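Local coordinates for protein Cys-Gly metallodipeptidase DUG1 (Saccharomyces cerevisiae, PDB 4G1P) that hydrolyses the dipeptide Cys-Gly as a metal-dependent dipeptidase and is the catalytic component of the complex that degrades glutathione, at residues S199-L204 with V210-L215; E291-A294 with S298-S301; A388-D393 with T435-L440. One frame throughout, in Å; residues are numbered along the deposited sequence.

Contact 1 (S199-L204 with V210-L215); sequences SDNYWL and VLTYGL
N201 and T212 reach for each other from opposite directions and make the one hydrogen bond between loop 199-204 and strand 210-215. N201 ND2 donates to T212 OG1 at 2.9 Å with an N-H...O angle of 147°. The hydroxyl lies only 6° out of the amide plane, so the amide meets it almost edge-on. A chi1 of 67° sets the N201 amide between its backbone N and carbonyl carbon and aims it at the strand. T212 OG1 also has a weak hydrogen bond with T417 OG1 of strand 415-419.

The loop follows strand 195-198 of the six-stranded mixed sheet and carries D200, a zinc ligand together with D137. This placement of a metal ligand just past a strand end is in keeping with the dinuclear M20 peptidases. Y202 turns away from the strand, and its side chain comes within about 4 Å of a zinc ion.

The apolar contacts gather on V210, whose two methyls both lie against the loop. V210 CG1 is 4.3 Å from L204 CB, and V210 CG2 is 4.4 Å from W203 CD1. Backbone packing adds to this, V210 CG2 lying 3.8 Å from W203 CA. The W203 ring presents one face to V210 N, 3.8 Å from W203 CD1, and also makes an edge-to-face pair with Y410.

Contact 2 (E291-A294 with S298-S301); sequences ELNA and SKTS
N293 and S298 bring helix segment 291-294 and the irregular segment 298-301 closest, with their CA atoms 5.4 Å apart. S298 N donates to N293 O across five residues, but the bond is weak: it is 3.4 Å long and its N-H...O angle is 131°. The chain therefore folds back beside the last part of helix 289-296 with little direct backbone bonding.

Water supplies most of the polar link. N293 OD1 accepts a hydrogen bond from each of two waters, both 2.7 Å from it. The first water accepts in turn from the backbone N of S301, the second from that of T300. One carboxamide oxygen thus serves two successive amide groups of the returning chain. With CG anti to its carbonyl carbon (chi1 -64°), N293 sets its amide beside S298 O and K299. N293 ND2 lies 3.8 Å from K299 CG, where the lysine's aliphatic part crosses at about a right angle. L292 CD2 rests 3.6 Å from S301 OG, a hydroxyl bonded chiefly to Y303 O.

L292 also touches V240 of the second subunit, and T300 packs on P376 of that subunit. Within the chain the same leucine packs on I309 and R313, joining helix 289-296 to helix 306-314 across the connecting loop.

Contact 3 (A388-D393 with T435-L440); sequences AYWVSD and TSVLLL
W390 reaches from strand 378-391 to V437 and L439 on strand 437-439. Its CB points toward that strand, and with CG anti to the backbone N (chi1 171°) the indole is carried straight across. A chi2 of 80° turns the ring roughly perpendicular to the CA-CB-CG plane. In the five-membered ring NE1 has a hydrogen bond with Q430 OE1 of helix 426-433, a partner outside the two strands that pins the rotation of the indole.

The benzo ring makes the contact. W390 CZ2 lies 3.5 Å from V437 O, which sits at the ring edge near its plane, and 3.9 Å from V437 CB. At the far end W390 CH2 is 3.6 Å from the same V437 O. W390 CZ3 meets L439, 3.8 Å from its CD1, as the two side chains run past one another in opposite directions. Strand 437-439 is an edge strand of the six-stranded sheet within this chain; L438 bonds through its backbone to strand 195-198, while the indole covers V437 and L439. With an alanine here, Q430 OE1 would probably lose its indole partner and a gap would open beside V437 and L439.

No hydrogen bond joins the two segments. They meet through apolar packing and a carbonyl oxygen lying at the ring edge between CZ2 and CH2, so the contact depends on the shape and placement of the indole, whose NE1 is bonded elsewhere, to Q430.

How the contacts relate
From the N terminus the contacts follow in series, none nested or crossed. Contact 1 closes the loop between strands 195-198 and 210-226, with five residues between its segments. Contact 2 folds the chain back on the end of helix 289-296, with three residues between its segments, two of them still helical. Contact 3 spans 41 residues, among them helices 397-410 and 426-433 and strand 415-419. Contacts 1 and 3 touch: L215 N is 2.7 Å from W390 O, a probable hydrogen bond between neighbouring strands, and S199 OG probably bonds L440 O. Together they tie the two sheets, contact 1 holding a zinc ligand. Contact 2 touches neither: its nearest atoms are about 6 Å from contact 1 and about 17 Å from contact 3.

Contact 1 (S199-L204 with V210-L215)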
# COMPACT_ATOMS: atom_id res chain seq x y z
N SER A 199 -7.88 -31.99 -1.62
CA SER A 199 -7.09 -31.72 -0.44
C SER A 199 -6.60 -30.29 -0.52
O SER A 199 -5.57 -30.01 -1.13
CB SER A 199 -5.92 -32.68 -0.37
OG SER A 199 -5.26 -32.57 0.87
N ASP A 200 -7.34 -29.37 0.08
CA ASP A 200 -7.04 -27.96 -0.07
C ASP A 200 -7.57 -27.15 1.10
O ASP A 200 -8.02 -26.02 0.94
CB ASP A 200 -7.66 -27.44 -1.37
CG ASP A 200 -6.89 -26.29 -1.98
OD1 ASP A 200 -5.89 -25.83 -1.38
OD2 ASP A 200 -7.29 -25.82 -3.06
N ASN A 201 -7.55 -27.75 2.28
CA ASN A 201 -7.84 -27.03 3.50
C ASN A 201 -7.11 -27.68 4.65
O ASN A 201 -6.13 -28.37 4.41
CB ASN A 201 -9.35 -26.94 3.76
CG ASN A 201 -9.98 -28.28 4.06
OD1 ASN A 201 -9.69 -29.28 3.39
ND2 ASN A 201 -10.83 -28.31 5.08
N TYR A 202 -7.57 -27.48 5.88
CA TYR A 202 -6.77 -27.82 7.06
C TYR A 202 -7.65 -28.38 8.15
O TYR A 202 -8.87 -28.19 8.11
CB TYR A 202 -6.07 -26.56 7.59
CG TYR A 202 -5.75 -25.62 6.47
CD1 TYR A 202 -6.67 -24.66 6.05
CD2 TYR A 202 -4.56 -25.75 5.76
CE1 TYR A 202 -6.40 -23.84 4.97
CE2 TYR A 202 -4.28 -24.92 4.69
CZ TYR A 202 -5.20 -23.97 4.30
OH TYR A 202 -4.91 -23.15 3.22
N TRP A 203 -7.03 -29.05 9.11
CA TRP A 203 -7.72 -29.45 10.33
C TRP A 203 -8.21 -28.19 10.98
O TRP A 203 -7.64 -27.12 10.78
CB TRP A 203 -6.76 -30.12 11.31
CG TRP A 203 -6.23 -31.42 10.88
CD1 TRP A 203 -6.53 -32.09 9.73
CD2 TRP A 203 -5.29 -32.24 11.59
NE1 TRP A 203 -5.83 -33.27 9.68
CE2 TRP A 203 -5.06 -33.39 10.81
CE3 TRP A 203 -4.62 -32.10 12.81
CZ2 TRP A 203 -4.20 -34.40 11.21
CZ3 TRP A 203 -3.76 -33.11 13.20
CH2 TRP A 203 -3.56 -34.24 12.41
N LEU A 204 -9.25 -28.33 11.78
CA LEU A 204 -9.76 -27.20 12.55
C LEU A 204 -8.70 -26.64 13.50
O LEU A 204 -8.53 -25.42 13.62
CB LEU A 204 -10.97 -27.68 13.36
CG LEU A 204 -11.54 -26.69 14.35
CD1 LEU A 204 -12.08 -25.52 13.57
CD2 LEU A 204 -12.63 -27.38 15.15
N VAL A 210 -9.65 -34.07 10.67
CA VAL A 210 -11.05 -33.78 10.38
C VAL A 210 -11.39 -34.20 8.97
O VAL A 210 -10.51 -34.41 8.13
CB VAL A 210 -11.40 -32.25 10.53
CG1 VAL A 210 -10.87 -31.69 11.83
CG2 VAL A 210 -10.85 -31.45 9.38
N LEU A 211 -12.67 -34.35 8.69
CA LEU A 211 -13.11 -34.43 7.31
C LEU A 211 -14.09 -33.28 7.12
O LEU A 211 -14.88 -32.94 8.01
CB LEU A 211 -13.73 -35.79 7.00
CG LEU A 211 -12.77 -36.97 7.18
CD1 LEU A 211 -13.48 -38.26 6.89
CD2 LEU A 211 -11.55 -36.82 6.29
N THR A 212 -14.02 -32.65 5.95
CA THR A 212 -14.70 -31.40 5.77
C THR A 212 -15.86 -31.56 4.82
O THR A 212 -15.69 -32.04 3.70
CB THR A 212 -13.73 -30.31 5.31
OG1 THR A 212 -12.79 -30.08 6.37
CG2 THR A 212 -14.47 -29.01 5.01
N TYR A 213 -17.04 -31.17 5.27
CA TYR A 213 -18.25 -31.33 4.47
C TYR A 213 -18.89 -30.01 4.02
O TYR A 213 -19.94 -30.02 3.37
CB TYR A 213 -19.27 -32.22 5.20
CG TYR A 213 -19.84 -31.63 6.48
CD1 TYR A 213 -19.22 -31.84 7.70
CD2 TYR A 213 -21.00 -30.88 6.46
CE1 TYR A 213 -19.73 -31.32 8.86
CE2 TYR A 213 -21.51 -30.34 7.61
CZ TYR A 213 -20.88 -30.56 8.80
OH TYR A 213 -21.41 -30.03 9.96
N GLY A 214 -18.25 -28.88 4.34
CA GLY A 214 -18.79 -27.57 3.98
C GLY A 214 -17.80 -26.42 3.82
O GLY A 214 -16.87 -26.27 4.60
N LEU A 215 -18.02 -25.60 2.80
CA LEU A 215 -17.18 -24.43 2.57
C LEU A 215 -18.01 -23.16 2.47
O LEU A 215 -19.09 -23.16 1.89
CB LEU A 215 -16.41 -24.57 1.27
CG LEU A 215 -15.34 -25.64 1.18
CD1 LEU A 215 -15.18 -26.04 -0.26
CD2 LEU A 215 -14.05 -25.10 1.73

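Contact 2 (E291-A294 with S298-S301)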
# COMPACT_ATOMS: atom_id res chain seq x y z
N GLU A 291 -7.26 -22.58 21.73
CA GLU A 291 -6.65 -23.04 20.49
C GLU A 291 -6.68 -21.91 19.48
O GLU A 291 -5.69 -21.65 18.81
CB GLU A 291 -7.36 -24.28 19.96
CG GLU A 291 -7.22 -25.50 20.88
CD GLU A 291 -8.18 -26.62 20.52
OE1 GLU A 291 -7.85 -27.43 19.62
OE2 GLU A 291 -9.26 -26.69 21.14
N LEU A 292 -7.82 -21.23 19.38
CA LEU A 292 -7.93 -20.08 18.49
C LEU A 292 -6.87 -19.02 18.83
O LEU A 292 -6.20 -18.51 17.94
CB LEU A 292 -9.33 -19.48 18.57
CG LEU A 292 -9.56 -18.26 17.68
CD1 LEU A 292 -9.45 -18.67 16.22
CD2 LEU A 292 -10.91 -17.62 17.98
N ASN A 293 -6.71 -18.71 20.11
CA ASN A 293 -5.64 -17.83 20.54
C ASN A 293 -4.22 -18.29 20.18
O ASN A 293 -3.32 -17.47 20.01
CB ASN A 293 -5.72 -17.60 22.05
CG ASN A 293 -6.98 -16.88 22.45
OD1 ASN A 293 -7.64 -16.24 21.63
ND2 ASN A 293 -7.34 -16.98 23.73
N ALA A 294 -4.02 -19.59 20.08
CA ALA A 294 -2.68 -20.09 19.83
C ALA A 294 -2.34 -19.83 18.38
O ALA A 294 -1.22 -19.48 18.05
CB ALA A 294 -2.59 -21.56 20.14
N SER A 298 -2.58 -14.16 19.78
CA SER A 298 -3.10 -13.12 20.65
C SER A 298 -4.39 -13.57 21.35
O SER A 298 -4.87 -14.67 21.13
CB SER A 298 -3.36 -11.86 19.83
OG SER A 298 -4.61 -11.94 19.16
N LYS A 299 -4.94 -12.69 22.18
CA LYS A 299 -6.26 -12.88 22.79
C LYS A 299 -7.31 -11.97 22.15
O LYS A 299 -7.89 -11.14 22.84
CB LYS A 299 -6.21 -12.55 24.28
CG LYS A 299 -6.06 -13.72 25.22
CD LYS A 299 -4.73 -14.41 25.07
CE LYS A 299 -4.40 -15.21 26.32
NZ LYS A 299 -4.06 -14.32 27.46
N THR A 300 -7.57 -12.12 20.86
CA THR A 300 -8.44 -11.17 20.20
C THR A 300 -9.65 -11.80 19.51
O THR A 300 -10.17 -11.27 18.53
CB THR A 300 -7.66 -10.30 19.18
OG1 THR A 300 -6.94 -11.15 18.28
CG2 THR A 300 -6.69 -9.39 19.91
N SER A 301 -10.10 -12.92 20.05
CA SER A 301 -11.29 -13.57 19.53
C SER A 301 -12.49 -12.67 19.70
O SER A 301 -12.50 -11.81 20.56
CB SER A 301 -11.55 -14.86 20.29
OG SER A 301 -12.83 -15.36 19.94
O HOH W 1 -9.37 -14.32 22.41
O HOH W 2 -7.35 -14.69 19.46

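Contact 3 (A388-D393 with T435-L440)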
# COMPACT_ATOMS: atom_id res chain seq x y z
N ALA A 388 -18.61 -19.90 -4.96
CA ALA A 388 -19.82 -20.37 -4.28
C ALA A 388 -19.52 -21.04 -2.96
O ALA A 388 -18.45 -21.61 -2.78
CB ALA A 388 -20.58 -21.30 -5.16
N TYR A 389 -20.47 -20.97 -2.04
CA TYR A 389 -20.41 -21.79 -0.84
C TYR A 389 -20.82 -23.22 -1.19
O TYR A 389 -21.37 -23.47 -2.27
CB TYR A 389 -21.30 -21.22 0.26
CG TYR A 389 -22.76 -21.09 -0.10
CD1 TYR A 389 -23.61 -22.20 -0.06
CD2 TYR A 389 -23.31 -19.87 -0.43
CE1 TYR A 389 -24.94 -22.10 -0.37
CE2 TYR A 389 -24.65 -19.75 -0.74
CZ TYR A 389 -25.45 -20.87 -0.70
OH TYR A 389 -26.78 -20.77 -1.01
N TRP A 390 -20.58 -24.15 -0.28
CA TRP A 390 -20.87 -25.54 -0.58
C TRP A 390 -21.16 -26.27 0.71
O TRP A 390 -20.45 -26.10 1.70
CB TRP A 390 -19.70 -26.19 -1.31
CG TRP A 390 -19.78 -27.68 -1.48
CD1 TRP A 390 -20.51 -28.36 -2.43
CD2 TRP A 390 -19.09 -28.68 -0.72
NE1 TRP A 390 -20.32 -29.72 -2.28
CE2 TRP A 390 -19.45 -29.94 -1.25
CE3 TRP A 390 -18.20 -28.62 0.36
CZ2 TRP A 390 -18.95 -31.14 -0.73
CZ3 TRP A 390 -17.71 -29.81 0.88
CH2 TRP A 390 -18.09 -31.06 0.33
N VAL A 391 -22.24 -27.05 0.73
CA VAL A 391 -22.56 -27.84 1.89
C VAL A 391 -22.97 -29.21 1.41
O VAL A 391 -23.73 -29.35 0.45
CB VAL A 391 -23.72 -27.25 2.73
CG1 VAL A 391 -23.74 -27.88 4.10
CG2 VAL A 391 -23.60 -25.76 2.87
N SER A 392 -22.47 -30.24 2.08
CA SER A 392 -22.82 -31.59 1.72
C SER A 392 -23.08 -32.42 2.96
O SER A 392 -22.69 -32.03 4.06
CB SER A 392 -21.72 -32.23 0.90
OG SER A 392 -21.67 -33.62 1.17
N ASP A 393 -23.73 -33.56 2.76
CA ASP A 393 -23.99 -34.50 3.83
C ASP A 393 -22.80 -35.43 3.92
O ASP A 393 -22.47 -36.11 2.95
CB ASP A 393 -25.27 -35.29 3.54
CG ASP A 393 -25.29 -36.65 4.24
OD1 ASP A 393 -24.72 -37.61 3.68
OD2 ASP A 393 -25.89 -36.76 5.35
N THR A 435 -21.49 -36.01 -8.98
CA THR A 435 -20.91 -36.97 -8.07
C THR A 435 -20.80 -36.31 -6.71
O THR A 435 -21.08 -35.12 -6.58
CB THR A 435 -19.49 -37.38 -8.49
OG1 THR A 435 -18.75 -36.20 -8.83
CG2 THR A 435 -19.54 -38.31 -9.68
N SER A 436 -20.38 -37.07 -5.70
CA SER A 436 -20.10 -36.50 -4.41
C SER A 436 -18.69 -35.90 -4.39
O SER A 436 -17.83 -36.30 -5.17
CB SER A 436 -20.20 -37.56 -3.33
OG SER A 436 -19.27 -38.59 -3.58
N VAL A 437 -18.47 -34.95 -3.49
CA VAL A 437 -17.15 -34.39 -3.31
C VAL A 437 -16.75 -34.58 -1.86
O VAL A 437 -17.56 -34.36 -0.97
CB VAL A 437 -17.10 -32.89 -3.65
CG1 VAL A 437 -15.77 -32.30 -3.24
CG2 VAL A 437 -17.36 -32.67 -5.15
N LEU A 438 -15.51 -35.00 -1.65
CA LEU A 438 -14.92 -35.10 -0.32
C LEU A 438 -13.75 -34.11 -0.15
O LEU A 438 -12.89 -34.01 -1.03
CB LEU A 438 -14.43 -36.51 -0.10
CG LEU A 438 -13.41 -36.67 1.03
CD1 LEU A 438 -14.10 -36.58 2.37
CD2 LEU A 438 -12.68 -37.99 0.88
N LEU A 439 -13.71 -33.40 0.97
CA LEU A 439 -12.54 -32.58 1.29
C LEU A 439 -11.67 -33.24 2.35
O LEU A 439 -12.11 -33.47 3.47
CB LEU A 439 -12.96 -31.20 1.78
CG LEU A 439 -13.85 -30.42 0.84
CD1 LEU A 439 -14.00 -29.04 1.40
CD2 LEU A 439 -13.26 -30.38 -0.54
N LEU A 440 -10.42 -33.52 1.99
CA LEU A 440 -9.49 -34.27 2.84
C LEU A 440 -8.30 -33.40 3.22
O LEU A 440 -7.25 -33.47 2.57
CB LEU A 440 -8.96 -35.48 2.07
CG LEU A 440 -8.68 -36.81 2.78
CD1 LEU A 440 -7.75 -37.65 1.95
CD2 LEU A 440 -8.14 -36.63 4.19